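Local coordinates for periplasmic oligopeptide-binding protein (Burkholderia pseudomallei, PDB 3ZS6), which probably binds oligopeptides in the periplasm and hands them to an ABC transporter for import, at residues 296-301 with 476-481; 418-423 with 429-434. All coordinates share one frame; numbering follows the deposited sequence.

Contact 1 (296-301 with 476-481); sequences TQAGEV and SADRLV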
ATOM      1  N   THR A 296       5.905  19.215  -7.154  1.00 16.39           N
ATOM      2  CA  THR A 296       5.510  18.592  -5.888  1.00 17.75           C
ATOM      3  C   THR A 296       6.023  19.398  -4.687  1.00 22.44           C
ATOM      4  O   THR A 296       5.245  19.779  -3.806  1.00 22.72           O
ATOM      5  CB  THR A 296       5.966  17.119  -5.806  1.00 13.71           C
ATOM      6  OG1 THR A 296       7.395  17.050  -5.746  1.00 17.54           O
ATOM      7  CG2 THR A 296       5.474  16.342  -7.043  1.00 16.73           C
ATOM      8  N   GLN A 297       7.330  19.648  -4.662  1.00 19.88           N
ATOM      9  CA  GLN A 297       7.950  20.580  -3.707  1.00 23.66           C
ATOM     10  C   GLN A 297       7.823  20.193  -2.236  1.00 27.38           C
ATOM     11  O   GLN A 297       7.968  21.040  -1.344  1.00 23.20           O
ATOM     12  CB  GLN A 297       7.406  21.998  -3.909  1.00 23.56           C
ATOM     13  CG  GLN A 297       7.615  22.532  -5.315  1.00 32.44           C
ATOM     14  CD  GLN A 297       7.416  24.033  -5.399  1.00 34.72           C
ATOM     15  OE1 GLN A 297       6.366  24.556  -5.040  1.00 32.40           O
ATOM     16  NE2 GLN A 297       8.439  24.734  -5.859  1.00 32.78           N
ATOM     17  N   ALA A 298       7.566  18.922  -1.969  1.00 21.55           N
ATOM     18  CA  ALA A 298       7.419  18.491  -0.590  1.00 26.41           C
ATOM     19  C   ALA A 298       8.552  17.553  -0.173  1.00 30.42           C
ATOM     20  O   ALA A 298       8.394  16.744   0.738  1.00 34.01           O
ATOM     21  CB  ALA A 298       6.051  17.847  -0.374  1.00 26.09           C
ATOM     22  N   GLY A 299       9.696  17.682  -0.842  1.00 26.84           N
ATOM     23  CA  GLY A 299      10.858  16.864  -0.541  1.00 28.74           C
ATOM     24  C   GLY A 299      10.943  15.539  -1.289  1.00 31.07           C
ATOM     25  O   GLY A 299      11.856  14.747  -1.046  1.00 26.66           O
ATOM     26  N   GLU A 300      10.001  15.291  -2.195  1.00 24.12           N
ATOM     27  CA  GLU A 300       9.996  14.042  -2.960  1.00 21.17           C
ATOM     28  C   GLU A 300      11.327  13.831  -3.688  1.00 24.82           C
ATOM     29  O   GLU A 300      11.909  14.775  -4.210  1.00 22.53           O
ATOM     30  CB  GLU A 300       8.840  14.019  -3.965  1.00 14.09           C
ATOM     31  CG  GLU A 300       7.464  13.914  -3.325  1.00 15.93           C
ATOM     32  CD  GLU A 300       6.859  15.262  -2.980  1.00 25.53           C
ATOM     33  OE1 GLU A 300       7.534  16.296  -3.181  1.00 26.02           O
ATOM     34  OE2 GLU A 300       5.701  15.282  -2.510  1.00 26.90           O
ATOM     35  N   VAL A 301      11.794  12.587  -3.727  1.00 23.78           N
ATOM     36  CA  VAL A 301      13.082  12.263  -4.343  1.00 26.17           C
ATOM     37  C   VAL A 301      12.908  11.512  -5.669  1.00 19.98           C
ATOM     38  O   VAL A 301      12.224  10.493  -5.720  1.00 17.78           O
ATOM     39  CB  VAL A 301      13.945  11.402  -3.389  1.00 27.55           C
ATOM     40  CG1 VAL A 301      15.244  10.977  -4.072  1.00 30.99           C
ATOM     41  CG2 VAL A 301      14.234  12.167  -2.100  1.00 32.67           C
ATOM     42  N   SER A 476       6.541  11.640  -0.209  1.00 17.98           N
ATOM     43  CA  SER A 476       6.820  12.418   0.991  1.00 22.70           C
ATOM     44  C   SER A 476       5.725  12.150   2.028  1.00 23.79           C
ATOM     45  O   SER A 476       4.550  12.063   1.680  1.00 19.16           O
ATOM     46  CB  SER A 476       6.865  13.905   0.647  1.00 25.42           C
ATOM     47  OG  SER A 476       6.715  14.708   1.802  1.00 30.98           O
ATOM     48  N   ALA A 477       6.119  12.022   3.294  1.00 23.74           N
ATOM     49  CA  ALA A 477       5.195  11.717   4.386  1.00 23.15           C
ATOM     50  C   ALA A 477       4.533  12.972   4.969  1.00 19.63           C
ATOM     51  O   ALA A 477       3.719  12.886   5.901  1.00 18.56           O
ATOM     52  CB  ALA A 477       5.938  10.965   5.496  1.00 32.12           C
ATOM     53  N   ASP A 478       4.903  14.127   4.427  1.00 16.56           N
ATOM     54  CA  ASP A 478       4.436  15.418   4.919  1.00 18.49           C
ATOM     55  C   ASP A 478       2.922  15.487   5.059  1.00 21.51           C
ATOM     56  O   ASP A 478       2.186  15.242   4.103  1.00 19.36           O
ATOM     57  CB  ASP A 478       4.909  16.549   3.998  1.00 17.11           C
ATOM     58  CG  ASP A 478       6.413  16.766   4.056  1.00 22.64           C
ATOM     59  OD1 ASP A 478       7.128  15.889   4.580  1.00 25.95           O
ATOM     60  OD2 ASP A 478       6.879  17.809   3.552  1.00 30.02           O
ATOM     61  N   ARG A 479       2.471  15.833   6.261  1.00 13.73           N
ATOM     62  CA  ARG A 479       1.055  16.050   6.522  1.00  7.65           C
ATOM     63  C   ARG A 479       0.896  16.974   7.733  1.00 12.31           C
ATOM     64  O   ARG A 479       1.866  17.224   8.461  1.00 13.34           O
ATOM     65  CB  ARG A 479       0.325  14.716   6.751  1.00 10.32           C
ATOM     66  CG  ARG A 479       0.714  13.969   8.034  1.00 11.87           C
ATOM     67  CD  ARG A 479      -0.395  12.994   8.479  1.00 10.60           C
ATOM     68  NE  ARG A 479      -0.770  12.061   7.415  1.00  9.22           N
ATOM     69  CZ  ARG A 479      -0.197  10.873   7.225  1.00 10.69           C
ATOM     70  NH1 ARG A 479       0.784  10.460   8.025  1.00  9.41           N
ATOM     71  NH2 ARG A 479      -0.598  10.099   6.223  1.00 14.07           N
ATOM     72  N   LEU A 480      -0.314  17.496   7.924  1.00  9.65           N
ATOM     73  CA  LEU A 480      -0.609  18.363   9.063  0.77 11.66           C
ATOM     74  C   LEU A 480      -1.329  17.573  10.145  1.00 13.18           C
ATOM     75  O   LEU A 480      -2.323  16.898   9.873  1.00 13.57           O
ATOM     76  CB  LEU A 480      -1.461  19.563   8.632  0.77 12.44           C
ATOM     77  CG  LEU A 480      -0.756  20.611   7.759  0.77 15.24           C
ATOM     78  CD1 LEU A 480      -1.756  21.480   6.993  0.77 14.54           C
ATOM     79  CD2 LEU A 480       0.184  21.481   8.603  0.77 11.65           C
ATOM     80  N   VAL A 481      -0.812  17.652  11.366  1.00 10.36           N
ATOM     81  CA  VAL A 481      -1.432  17.021  12.524  1.00  8.55           C
ATOM     82  C   VAL A 481      -1.402  18.047  13.658  1.00 13.03           C
ATOM     83  O   VAL A 481      -0.349  18.604  13.973  1.00 11.87           O
ATOM     84  CB  VAL A 481      -0.699  15.737  12.947  1.00 11.48           C
ATOM     85  CG1 VAL A 481      -1.330  15.139  14.202  1.00 11.30           C
ATOM     86  CG2 VAL A 481      -0.693  14.704  11.798  1.00 10.94           C
TER
HETATM   87  O   HOH W   1       4.689  12.871  -1.970  1.00 20.90           O

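Contact 2 (418-423 with 429-434); sequences DLIRCG and VGYCNP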
ATOM      1  N   ASP A 418       6.056  -7.710  -5.210  1.00 10.31           N
ATOM      2  CA  ASP A 418       4.645  -8.046  -5.427  1.00 16.69           C
ATOM      3  C   ASP A 418       4.058  -7.314  -6.637  1.00 15.09           C
ATOM      4  O   ASP A 418       3.005  -7.693  -7.152  1.00 16.06           O
ATOM      5  CB  ASP A 418       3.798  -7.747  -4.181  1.00 19.60           C
ATOM      6  CG  ASP A 418       3.929  -8.817  -3.107  1.00 22.08           C
ATOM      7  OD1 ASP A 418       4.243  -9.975  -3.457  1.00 18.51           O
ATOM      8  OD2 ASP A 418       3.707  -8.506  -1.917  1.00 20.66           O
ATOM      9  N   LEU A 419       4.734  -6.264  -7.090  1.00 10.15           N
ATOM     10  CA  LEU A 419       4.260  -5.496  -8.249  1.00 12.37           C
ATOM     11  C   LEU A 419       4.678  -6.081  -9.595  1.00 15.33           C
ATOM     12  O   LEU A 419       4.101  -5.736 -10.631  1.00 10.88           O
ATOM     13  CB  LEU A 419       4.779  -4.060  -8.184  1.00 12.04           C
ATOM     14  CG  LEU A 419       4.372  -3.243  -6.963  1.00 18.92           C
ATOM     15  CD1 LEU A 419       5.053  -1.877  -7.000  1.00 14.83           C
ATOM     16  CD2 LEU A 419       2.843  -3.113  -6.890  1.00 13.10           C
ATOM     17  N   ILE A 420       5.683  -6.953  -9.592  1.00 11.47           N
ATOM     18  CA  ILE A 420       6.278  -7.401 -10.847  1.00 13.80           C
ATOM     19  C   ILE A 420       6.463  -8.916 -10.983  1.00 19.71           C
ATOM     20  O   ILE A 420       6.819  -9.391 -12.060  1.00 13.32           O
ATOM     21  CB  ILE A 420       7.637  -6.711 -11.098  1.00 15.47           C
ATOM     22  CG1 ILE A 420       8.517  -6.799  -9.847  1.00 16.35           C
ATOM     23  CG2 ILE A 420       7.432  -5.252 -11.503  1.00 10.22           C
ATOM     24  CD1 ILE A 420       9.980  -6.432 -10.096  1.00 21.60           C
ATOM     25  N   ARG A 421       6.226  -9.666  -9.907  1.00 18.94           N
ATOM     26  CA  ARG A 421       6.299 -11.134  -9.963  1.00 24.37           C
ATOM     27  C   ARG A 421       5.196 -11.694 -10.853  1.00 20.30           C
ATOM     28  O   ARG A 421       4.049 -11.258 -10.764  1.00 19.79           O
ATOM     29  CB  ARG A 421       6.158 -11.756  -8.560  1.00 21.95           C
ATOM     30  CG  ARG A 421       7.407 -11.698  -7.706  1.00 34.79           C
ATOM     31  CD  ARG A 421       7.251 -12.528  -6.426  1.00 36.43           C
ATOM     32  NE  ARG A 421       6.060 -12.150  -5.665  1.00 35.24           N
ATOM     33  CZ  ARG A 421       4.891 -12.783  -5.736  1.00 32.11           C
ATOM     34  NH1 ARG A 421       4.744 -13.839  -6.535  1.00 28.45           N
ATOM     35  NH2 ARG A 421       3.868 -12.366  -5.006  1.00 23.17           N
ATOM     36  N   CYS A 422       5.543 -12.664 -11.700  1.00 22.62           N
ATOM     37  CA  CYS A 422       4.571 -13.320 -12.572  1.00 18.02           C
ATOM     38  C   CYS A 422       3.372 -13.792 -11.767  1.00 22.24           C
ATOM     39  O   CYS A 422       3.524 -14.502 -10.775  1.00 24.23           O
ATOM     40  CB  CYS A 422       5.191 -14.544 -13.255  1.00 21.94           C
ATOM     41  SG  CYS A 422       6.549 -14.219 -14.395  1.00 29.98           S
ATOM     42  N   GLY A 423       2.175 -13.415 -12.196  1.00 21.81           N
ATOM     43  CA  GLY A 423       0.976 -13.944 -11.567  1.00 22.60           C
ATOM     44  C   GLY A 423       0.575 -13.361 -10.218  1.00 25.12           C
ATOM     45  O   GLY A 423      -0.454 -13.752  -9.665  1.00 23.43           O
ATOM     46  N   VAL A 429       0.230  -4.313 -13.991  1.00  9.07           N
ATOM     47  CA  VAL A 429       0.768  -3.972 -15.320  1.00 13.63           C
ATOM     48  C   VAL A 429       0.871  -5.201 -16.234  1.00 17.52           C
ATOM     49  O   VAL A 429       0.908  -5.074 -17.465  1.00 14.80           O
ATOM     50  CB  VAL A 429       2.134  -3.262 -15.260  1.00 15.30           C
ATOM     51  CG1 VAL A 429       2.036  -2.000 -14.396  1.00  9.09           C
ATOM     52  CG2 VAL A 429       3.230  -4.217 -14.750  1.00 12.83           C
ATOM     53  N   GLY A 430       0.925  -6.383 -15.624  1.00 18.27           N
ATOM     54  CA  GLY A 430       0.915  -7.632 -16.371  1.00 19.01           C
ATOM     55  C   GLY A 430       2.296  -8.049 -16.835  1.00 20.03           C
ATOM     56  O   GLY A 430       2.456  -8.640 -17.899  1.00 17.37           O
ATOM     57  N   TYR A 431       3.305  -7.731 -16.036  1.00 12.78           N
ATOM     58  CA  TYR A 431       4.681  -8.052 -16.388  1.00 17.24           C
ATOM     59  C   TYR A 431       4.981  -9.474 -15.951  1.00 18.18           C
ATOM     60  O   TYR A 431       4.432  -9.947 -14.950  1.00 16.72           O
ATOM     61  CB  TYR A 431       5.620  -7.062 -15.696  1.00 18.24           C
ATOM     62  CG  TYR A 431       7.101  -7.272 -15.924  1.00 14.35           C
ATOM     63  CD1 TYR A 431       7.699  -6.926 -17.131  1.00 15.00           C
ATOM     64  CD2 TYR A 431       7.909  -7.777 -14.916  1.00 21.04           C
ATOM     65  CE1 TYR A 431       9.059  -7.101 -17.332  1.00 20.52           C
ATOM     66  CE2 TYR A 431       9.268  -7.956 -15.107  1.00 23.73           C
ATOM     67  CZ  TYR A 431       9.838  -7.614 -16.310  1.00 21.77           C
ATOM     68  OH  TYR A 431      11.193  -7.787 -16.487  1.00 22.84           O
ATOM     69  N   CYS A 432       5.825 -10.168 -16.708  1.00 16.54           N
ATOM     70  CA  CYS A 432       6.275 -11.496 -16.301  1.00 20.71           C
ATOM     71  C   CYS A 432       7.650 -11.821 -16.864  1.00 22.42           C
ATOM     72  O   CYS A 432       7.814 -11.995 -18.071  1.00 26.55           O
ATOM     73  CB  CYS A 432       5.275 -12.580 -16.704  1.00 23.96           C
ATOM     74  SG  CYS A 432       5.838 -14.281 -16.305  1.00 31.33           S
ATOM     75  N   ASN A 433       8.634 -11.894 -15.976  1.00 24.86           N
ATOM     76  CA  ASN A 433       9.987 -12.265 -16.360  1.00 26.00           C
ATOM     77  C   ASN A 433      10.496 -13.380 -15.460  1.00 26.60           C
ATOM     78  O   ASN A 433      10.975 -13.118 -14.352  1.00 26.90           O
ATOM     79  CB  ASN A 433      10.928 -11.058 -16.316  1.00 20.66           C
ATOM     80  CG  ASN A 433      12.311 -11.376 -16.879  1.00 28.41           C
ATOM     81  OD1 ASN A 433      12.812 -12.499 -16.747  1.00 26.24           O
ATOM     82  ND2 ASN A 433      12.932 -10.385 -17.512  1.00 21.89           N
ATOM     83  N   PRO A 434      10.393 -14.632 -15.943  1.00 26.09           N
ATOM     84  CA  PRO A 434      10.752 -15.856 -15.216  1.00 23.31           C
ATOM     85  C   PRO A 434      12.160 -15.797 -14.629  1.00 27.59           C
ATOM     86  O   PRO A 434      12.391 -16.347 -13.554  1.00 32.93           O
ATOM     87  CB  PRO A 434      10.679 -16.944 -16.296  1.00 24.24           C
ATOM     88  CG  PRO A 434       9.705 -16.405 -17.300  1.00 29.17           C
ATOM     89  CD  PRO A 434       9.941 -14.918 -17.319  1.00 24.55           C
TER
HETATM   90  O   HOH W   2       1.878  -3.983 -11.448  1.00 15.94           O
HETATM   91  O   HOH W   3       8.608 -11.144 -13.235  1.00 21.37           O
HETATM   92  O   HOH W   4       2.154 -11.212 -14.499  1.00 24.04           O

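Contact 1 (296-301 with 476-481)
An ST turn on the strand 470-480, in the periplasmic binding protein fold of solute-binding protein family 5, meets the loop that follows helix 288-296, and the serine of the turn carries the contact. Ser476 OG gives its proton to Ala298 O, 2.8 Å away, from a position tilted 25° out of the carbonyl plane. Ser476 OG also accepts a nearly straight bond from Asp478 N at 3.2 Å, which closes the turn. One hydroxyl thus acts as donor across the contact and acceptor within its own segment; chi1 of 162° carries OG away from the backbone N and out towards Ala298 O. Ala298 CB lies in van der Waals contact with Ser476 OG (3.9 Å). Asp478 OD2 comes to the same side of the methyl, 4.0 Å from Ala298 CB, while OD1 is bound by Gly256 N of the neighbouring strand 253-258.

Glu300 works mainly as an internal brace for the loop. Its chain bends at chi2 (88°) and folds the carboxylate back towards Thr296 and Ala298, where OE1 takes two bonds. Ala298 N approaches on the syn side, close to the carboxylate plane, whereas Thr296 OG1 meets Glu300 OE1 at 2.7 Å from well above that plane. Thr296 OG1 is also within hydrogen-bonding contact of Thr292 O one turn back, its single proton being shared between the helix and Glu300. The other carboxylate oxygen reaches across: Glu300 OE2 sits 3.6 Å from Ser476 CB, and it accepts a bond from a water that in turn accepts one from Ser476 N at 2.8 Å.

Contact 2 (418-423 with 429-434)
The backbones of 418-423 and 429-434 run with their end-to-end directions 46° apart and come closest where Cys422 and Cys432 face each other, their CA atoms 4.5 Å apart, with Ile420 beside Tyr431 just before them in both segments (CA atoms 5.8 Å apart). The two cysteines are joined by a disulfide whose chi3 of 89° is close to the relaxed right angle. The cysteines reach it differently: Cys432 SG is anti to its backbone N, while Cys422 SG stands anti to its carbonyl carbon. Beyond the bond, Cys422 SG also lies against Asn433 N at 3.5 Å.

Tyr431 supplies the second point of touch. Its ring turns an edge to Ile420, with Ile420 O near the ring plane, 3.5 Å from Tyr431 CD2, and Ile420 CB packing against the same ring carbon. Ala463 of helix 449-464 touches both side chains, and the phenol OH is bonded to Asp466. The arrangement is a disulfide-closed loop between helices 414-417 and 434-443, and Asn433 is the N-cap of the second helix, its OD1 making weak bonds to backbone N atoms of the first turn.

Three waters bridge the two backbones. One accepts from Val429 N and donates to Leu419 O; another accepts from Asn433 N and lies 2.8 Å from Ile420 O, one of several acceptors competing for its protons. A third donates to Tyr431 O from 2.6 Å and accepts from Gly423 N. Asn427, between the segments, grips both Tyr431 O and Arg421 O through its ND2. The side chain of Arg421 turns back to its own segment, where its NH2 meets Asp418 OD1 at 2.9 Å in a straight salt bridge, with OD1 in the guanidinium plane; its NH1 pairs with Glu106.

In the fold
From the N terminus, the chain reaches helix 288-296 and its following loop, the first half of contact 1. It then passes through helices and strands, among them 350-356, 379-385 and 401-407, before helix 414-417 leads into contact 2. There five residues separate the two segments and nine lie between the bonded cysteines, and the contact cinches the loop between helices 414-417 and 434-443. Helix 449-464 and strand 470-480 follow, and contact 1 joins the end of this strand to the loop after helix 288-296, closing over 174 residues. Contact 2 therefore lies wholly within the longer closure. The two sites do not touch: their centres are 30 Å apart and their nearest atoms about 14 Å.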